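Local coordinates for Cellobiohydrolase. glycosyl hydrolase family 6 (PDB 4AVN), which is the catalytic domain of a cellobiohydrolase that probably cleaves the beta-1,4 links of cellulose and releases cellobiose, at residues D136-L141 and G162-V167; A131-D136 and Y169-L174. The protein carries 2 engineered substitutions. All coordinates share one frame; numbering follows the deposited sequence.

How the contacts relate
Helix 162-175 serves both contacts: its first turns meet the loop after strand 127-133 in contact 1, its later turns the strand itself in contact 2. The centres of the two contacts lie about 10 Å apart. Packing is continuous between them, since Val167 CG1 lies 4.0 Å from Ile133 CG2 and Val167 CG2 lies 4.2 Å from Glu134 CB. Asp136, the predicted proton donor, ends segment 131-136 and begins segment 136-141, and it touches the bound glucose, whereas the apolar core of contact 2 lies further back along the strand, away from the sugar.

Contact 1: D136-L141 and G162-V167; sequences DSLPNL and GYVNGV. With BGC (beta-D-glucopyranose), chain B.
The ring of Tyr163 lies between Ser137 and Leu141. Over one face stands Ser137 CB, in a CH-pi contact 4.3 Å from the centroid of the Tyr163 ring and 25° off its normal. Leu138 N approaches obliquely from the same side of the ring plane, Leu141 CG obliquely from the other. Near the rim, Tyr163 CE2 comes within 3.3 Å of Ser137 O, the carbonyl that begins the type I turn from Ser137 to Asn140.

Aliphatic branches close round the root of the ring. Leu141 CD1 reaches Tyr163 CB at 3.7 Å. Leu138 and Tyr163 run alongside each other, pointing contrary ways, with Leu138 CD2 3.9 Å from Tyr163 CB. The same Leu138 CD2 meets Val164 CG2 at 4.0 Å. In the alpha/beta barrel of glycoside hydrolase family 6, the turn belongs to a loop beyond the C-terminal end of a parallel strand, and helix 162-175 begins the return across the outside of the sheet. Helix 195-209 adds Ala208 and Ile204 to the leucine cluster.

The polar ends find partners outside the two segments. Tyr163 OH hydrogen-bonds Gly86 O and, weakly, Cys89 N, on the loop that carries the engineered Ala88; Ser137 OG bonds Glu134 O. The CB of Asp136 points away from the helix, and with CG anti to the backbone N (chi1 -177°) this residue, the predicted proton donor, has its carboxylate beside one glucose unit of the bound glycan: the bond from sugar O4 to Asp136 OD2 is weak, at 3.5 Å, and sugar C3 approaches Asp136 OD2 to 3.2 Å.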
loop_
_atom_site.group_PDB
_atom_site.type_symbol
_atom_site.label_atom_id
_atom_site.label_comp_id
_atom_site.label_asym_id
_atom_site.label_seq_id
_atom_site.Cartn_x
_atom_site.Cartn_y
_atom_site.Cartn_z
ATOM N N ASP A 136 -3.694 -5.146 1.702
ATOM C CA ASP A 136 -4.431 -6.075 0.834
ATOM C C ASP A 136 -5.115 -7.170 1.656
ATOM O O ASP A 136 -5.035 -8.361 1.343
ATOM C CB ASP A 136 -3.463 -6.654 -0.222
ATOM C CG ASP A 136 -4.135 -7.568 -1.223
ATOM O OD1 ASP A 136 -5.353 -7.455 -1.450
ATOM O OD2 ASP A 136 -3.421 -8.409 -1.802
ATOM N N SER A 137 -5.786 -6.760 2.727
ATOM C CA SER A 137 -6.472 -7.717 3.586
ATOM C C SER A 137 -7.971 -7.440 3.672
ATOM O O SER A 137 -8.748 -7.921 2.833
ATOM C CB SER A 137 -5.814 -7.767 4.975
ATOM O OG SER A 137 -5.909 -6.516 5.647
ATOM N N LEU A 138 -8.370 -6.635 4.657
ATOM C CA LEU A 138 -9.784 -6.389 4.954
ATOM C C LEU A 138 -10.698 -5.974 3.766
ATOM O O LEU A 138 -11.822 -6.482 3.670
ATOM C CB LEU A 138 -9.923 -5.402 6.122
ATOM C CG LEU A 138 -9.253 -5.777 7.446
ATOM C CD1 LEU A 138 -9.284 -4.589 8.393
ATOM C CD2 LEU A 138 -9.931 -6.991 8.099
ATOM N N PRO A 139 -10.238 -5.064 2.870
ATOM C CA PRO A 139 -11.113 -4.690 1.746
ATOM C C PRO A 139 -11.554 -5.870 0.883
ATOM O O PRO A 139 -12.652 -5.824 0.325
ATOM C CB PRO A 139 -10.251 -3.726 0.923
ATOM C CG PRO A 139 -9.278 -3.165 1.917
ATOM C CD PRO A 139 -8.989 -4.276 2.862
ATOM N N ASN A 140 -10.717 -6.905 0.787
ATOM C CA ASN A 140 -11.063 -8.144 0.090
ATOM C C ASN A 140 -12.336 -8.797 0.627
ATOM O O ASN A 140 -13.054 -9.471 -0.106
ATOM C CB ASN A 140 -9.923 -9.162 0.198
ATOM C CG ASN A 140 -8.686 -8.755 -0.582
ATOM O OD1 ASN A 140 -7.604 -8.580 -0.008
ATOM N ND2 ASN A 140 -8.835 -8.598 -1.890
ATOM N N LEU A 141 -12.596 -8.611 1.919
ATOM C CA LEU A 141 -13.757 -9.213 2.552
ATOM C C LEU A 141 -15.043 -8.460 2.212
ATOM O O LEU A 141 -16.146 -8.981 2.425
ATOM C CB LEU A 141 -13.560 -9.309 4.068
ATOM C CG LEU A 141 -12.288 -10.005 4.567
ATOM C CD1 LEU A 141 -12.289 -10.093 6.093
ATOM C CD2 LEU A 141 -12.117 -11.389 3.946
ATOM N N GLY A 162 -10.236 -14.776 10.576
ATOM C CA GLY A 162 -8.782 -14.678 10.551
ATOM C C GLY A 162 -8.198 -13.308 10.234
ATOM O O GLY A 162 -7.221 -12.901 10.865
ATOM N N TYR A 163 -8.775 -12.601 9.261
ATOM C CA TYR A 163 -8.300 -11.254 8.902
ATOM C C TYR A 163 -8.652 -10.262 10.010
ATOM O O TYR A 163 -7.785 -9.540 10.503
ATOM C CB TYR A 163 -8.930 -10.772 7.594
ATOM C CG TYR A 163 -8.251 -11.207 6.300
ATOM C CD1 TYR A 163 -7.335 -12.259 6.276
ATOM C CD2 TYR A 163 -8.571 -10.584 5.092
ATOM C CE1 TYR A 163 -6.730 -12.659 5.080
ATOM C CE2 TYR A 163 -7.984 -10.985 3.888
ATOM C CZ TYR A 163 -7.067 -12.021 3.894
ATOM O OH TYR A 163 -6.474 -12.424 2.721
ATOM N N VAL A 164 -9.927 -10.245 10.392
ATOM C CA VAL A 164 -10.443 -9.320 11.412
ATOM C C VAL A 164 -9.716 -9.501 12.748
ATOM O O VAL A 164 -9.248 -8.525 13.338
ATOM C CB VAL A 164 -11.996 -9.459 11.540
ATOM C CG1 VAL A 164 -12.541 -8.795 12.811
ATOM C CG2 VAL A 164 -12.676 -8.870 10.300
ATOM N N ASN A 165 -9.597 -10.753 13.195
ATOM C CA ASN A 165 -8.913 -11.076 14.449
ATOM C C ASN A 165 -7.391 -10.917 14.397
ATOM O O ASN A 165 -6.763 -10.522 15.385
ATOM C CB ASN A 165 -9.299 -12.481 14.946
ATOM C CG ASN A 165 -10.760 -12.569 15.353
ATOM O OD1 ASN A 165 -11.361 -11.566 15.733
ATOM N ND2 ASN A 165 -11.343 -13.763 15.260
ATOM N N GLY A 166 -6.806 -11.221 13.243
ATOM C CA GLY A 166 -5.367 -11.061 13.043
ATOM C C GLY A 166 -4.975 -9.599 13.084
ATOM O O GLY A 166 -3.996 -9.233 13.736
ATOM N N VAL A 167 -5.743 -8.763 12.396
ATOM C CA VAL A 167 -5.522 -7.320 12.420
ATOM C C VAL A 167 -5.691 -6.743 13.839
ATOM O O VAL A 167 -4.846 -5.990 14.307
ATOM C CB VAL A 167 -6.412 -6.571 11.391
ATOM C CG1 VAL A 167 -6.322 -5.060 11.582
ATOM C CG2 VAL A 167 -5.991 -6.924 9.966
HETATM C C2 BGC B . -4.631 -7.149 -5.688
HETATM C C3 BGC B . -3.389 -7.235 -4.799
HETATM C C4 BGC B . -2.627 -5.909 -4.707
HETATM C C5 BGC B . -3.568 -4.711 -4.527
HETATM C C6 BGC B . -2.823 -3.386 -4.619
HETATM C C1 BGC B . -5.437 -5.865 -5.462
HETATM O O2 BGC B . -5.446 -8.275 -5.452
HETATM O O3 BGC B . -2.514 -8.237 -5.290
HETATM O O4 BGC B . -1.733 -5.989 -3.616
HETATM O O5 BGC B . -4.585 -4.728 -5.516
HETATM O O6 BGC B . -3.744 -2.350 -4.369
#

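Contact 2: A131-D136 and Y169-L174; sequences AIIEID and YALRKL. With BGC (beta-D-glucopyranose), chain B.
Ile133 has its CB directed toward helix 162-175, and its branches meet three helix residues. The pairing is that of a beta-alpha-beta crossover: the helix runs back over the sheet between strand 127-133 and its parallel neighbour 180-185. Segments 131-133 and 169-174 are nearly antiparallel, at 164°, with axes 9.9 Å apart.

The two branches of Ile133 divide the helix surface. A chi1 of -47° sets CG1 beside the backbone N and CG2 anti to it, which sends the branches to different helix residues. Ile133 CG2 faces the methyl of Ala170, 4.2 Å from Ala170 CB. CG1 instead takes the end of Leu171, which leaves the helix at a tangent to the strand but comes nearer at its tip, bringing Leu171 CD2 to 4.0 Å from Ile133 CG1, the two side chains running at a slant to each other. One turn on from Ala170, Leu174 has its CB directed at the strand. Neighbouring elements add to the layer, Asn182 of strand 180-185 lying against Ala131, Ile133 and Leu171, and Ile111 of helix 103-119 against Ala170. A single methyl of Leu174 serves two strand residues: its CD1 lies 4.1 Å from Ala131 CB and 4.3 Å from Ile133 CD1.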
loop_
_atom_site.group_PDB
_atom_site.type_symbol
_atom_site.label_atom_id
_atom_site.label_comp_id
_atom_site.label_asym_id
_atom_site.label_seq_id
_atom_site.Cartn_x
_atom_site.Cartn_y
_atom_site.Cartn_z
ATOM N N ALA A 131 3.947 1.327 12.228
ATOM C CA ALA A 131 3.576 -0.013 11.799
ATOM C C ALA A 131 2.423 0.075 10.805
ATOM O O ALA A 131 1.325 0.531 11.152
ATOM C CB ALA A 131 3.190 -0.878 13.007
ATOM N N ILE A 132 2.687 -0.341 9.566
ATOM C CA ILE A 132 1.676 -0.386 8.512
ATOM C C ILE A 132 1.017 -1.756 8.555
ATOM O O ILE A 132 1.660 -2.764 8.266
ATOM C CB ILE A 132 2.302 -0.150 7.107
ATOM C CG1 ILE A 132 3.114 1.156 7.063
ATOM C CG2 ILE A 132 1.230 -0.156 6.019
ATOM C CD1 ILE A 132 2.291 2.422 7.121
ATOM N N ILE A 133 -0.261 -1.794 8.921
ATOM C CA ILE A 133 -0.899 -3.066 9.258
ATOM C C ILE A 133 -1.603 -3.754 8.097
ATOM O O ILE A 133 -2.663 -3.320 7.659
ATOM C CB ILE A 133 -1.893 -2.921 10.438
ATOM C CG1 ILE A 133 -1.267 -2.119 11.594
ATOM C CG2 ILE A 133 -2.413 -4.313 10.865
ATOM C CD1 ILE A 133 -0.028 -2.741 12.221
ATOM N N GLU A 134 -0.993 -4.834 7.613
ATOM C CA GLU A 134 -1.653 -5.801 6.722
ATOM C C GLU A 134 -2.315 -5.230 5.468
ATOM O O GLU A 134 -3.542 -5.099 5.374
ATOM C CB GLU A 134 -2.602 -6.711 7.515
ATOM C CG GLU A 134 -1.876 -7.545 8.581
ATOM C CD GLU A 134 -0.870 -8.552 8.004
ATOM O OE1 GLU A 134 -0.937 -8.868 6.795
ATOM O OE2 GLU A 134 -0.010 -9.031 8.778
ATOM N N ILE A 135 -1.460 -4.904 4.503
ATOM C CA ILE A 135 -1.856 -4.485 3.164
ATOM C C ILE A 135 -2.723 -5.560 2.518
ATOM O O ILE A 135 -2.528 -6.750 2.787
ATOM C CB ILE A 135 -0.564 -4.215 2.332
ATOM C CG1 ILE A 135 -0.169 -2.747 2.428
ATOM C CG2 ILE A 135 -0.698 -4.609 0.873
ATOM C CD1 ILE A 135 -0.081 -2.216 3.814
ATOM N N ASP A 136 -3.694 -5.146 1.702
ATOM C CA ASP A 136 -4.431 -6.075 0.834
ATOM C C ASP A 136 -5.115 -7.170 1.656
ATOM O O ASP A 136 -5.035 -8.361 1.343
ATOM C CB ASP A 136 -3.463 -6.654 -0.222
ATOM C CG ASP A 136 -4.135 -7.568 -1.223
ATOM O OD1 ASP A 136 -5.353 -7.455 -1.450
ATOM O OD2 ASP A 136 -3.421 -8.409 -1.802
ATOM N N TYR A 169 -5.356 -8.194 16.624
ATOM C CA TYR A 169 -4.262 -8.712 17.457
ATOM C C TYR A 169 -2.949 -7.936 17.222
ATOM O O TYR A 169 -2.259 -7.567 18.182
ATOM C CB TYR A 169 -4.071 -10.222 17.237
ATOM C CG TYR A 169 -3.094 -10.852 18.217
ATOM C CD1 TYR A 169 -3.504 -11.210 19.508
ATOM C CD2 TYR A 169 -1.754 -11.080 17.860
ATOM C CE1 TYR A 169 -2.614 -11.779 20.418
ATOM C CE2 TYR A 169 -0.857 -11.659 18.763
ATOM C CZ TYR A 169 -1.297 -12.005 20.038
ATOM O OH TYR A 169 -0.428 -12.559 20.946
ATOM N N ALA A 170 -2.611 -7.701 15.954
ATOM C CA ALA A 170 -1.486 -6.838 15.596
ATOM C C ALA A 170 -1.655 -5.438 16.190
ATOM O O ALA A 170 -0.705 -4.876 16.746
ATOM C CB ALA A 170 -1.326 -6.757 14.075
ATOM N N LEU A 171 -2.864 -4.883 16.081
ATOM C CA LEU A 171 -3.123 -3.526 16.562
ATOM C C LEU A 171 -2.871 -3.397 18.063
ATOM O O LEU A 171 -2.203 -2.465 18.493
ATOM C CB LEU A 171 -4.543 -3.069 16.208
ATOM C CG LEU A 171 -4.837 -2.760 14.739
ATOM C CD1 LEU A 171 -6.343 -2.689 14.528
ATOM C CD2 LEU A 171 -4.148 -1.484 14.270
ATOM N N ARG A 172 -3.409 -4.332 18.845
ATOM C CA ARG A 172 -3.193 -4.344 20.291
ATOM C C ARG A 172 -1.733 -4.609 20.668
ATOM O O ARG A 172 -1.143 -3.828 21.425
ATOM C CB ARG A 172 -4.135 -5.340 20.997
ATOM C CG ARG A 172 -3.837 -5.509 22.503
ATOM C CD ARG A 172 -4.947 -6.251 23.240
ATOM N NE ARG A 172 -5.124 -7.632 22.770
ATOM C CZ ARG A 172 -4.328 -8.651 23.084
ATOM N NH1 ARG A 172 -3.267 -8.462 23.862
ATOM N NH2 ARG A 172 -4.594 -9.866 22.616
ATOM N N LYS A 173 -1.157 -5.699 20.150
ATOM C CA LYS A 173 0.212 -6.103 20.505
ATOM C C LYS A 173 1.257 -5.057 20.171
ATOM O O LYS A 173 2.200 -4.861 20.931
ATOM C CB LYS A 173 0.610 -7.430 19.843
ATOM C CG LYS A 173 -0.083 -8.670 20.410
ATOM C CD LYS A 173 0.310 -8.949 21.861
ATOM C CE LYS A 173 1.805 -9.193 21.973
ATOM N NZ LYS A 173 2.192 -9.569 23.352
ATOM N N LEU A 174 1.092 -4.387 19.036
ATOM C CA LEU A 174 2.038 -3.350 18.637
ATOM C C LEU A 174 1.642 -1.985 19.172
ATOM O O LEU A 174 2.501 -1.222 19.586
ATOM C CB LEU A 174 2.230 -3.319 17.116
ATOM C CG LEU A 174 2.574 -4.653 16.442
ATOM C CD1 LEU A 174 2.880 -4.431 14.974
ATOM C CD2 LEU A 174 3.735 -5.387 17.125
HETATM C C2 BGC B . -4.631 -7.149 -5.688
HETATM C C3 BGC B . -3.389 -7.235 -4.799
HETATM C C4 BGC B . -2.627 -5.909 -4.707
HETATM C C5 BGC B . -3.568 -4.711 -4.527
HETATM C C6 BGC B . -2.823 -3.386 -4.619
HETATM C C1 BGC B . -5.437 -5.865 -5.462
HETATM O O2 BGC B . -5.446 -8.275 -5.452
HETATM O O3 BGC B . -2.514 -8.237 -5.290
HETATM O O4 BGC B . -1.733 -5.989 -3.616
HETATM O O5 BGC B . -4.585 -4.728 -5.516
HETATM O O6 BGC B . -3.744 -2.350 -4.369
#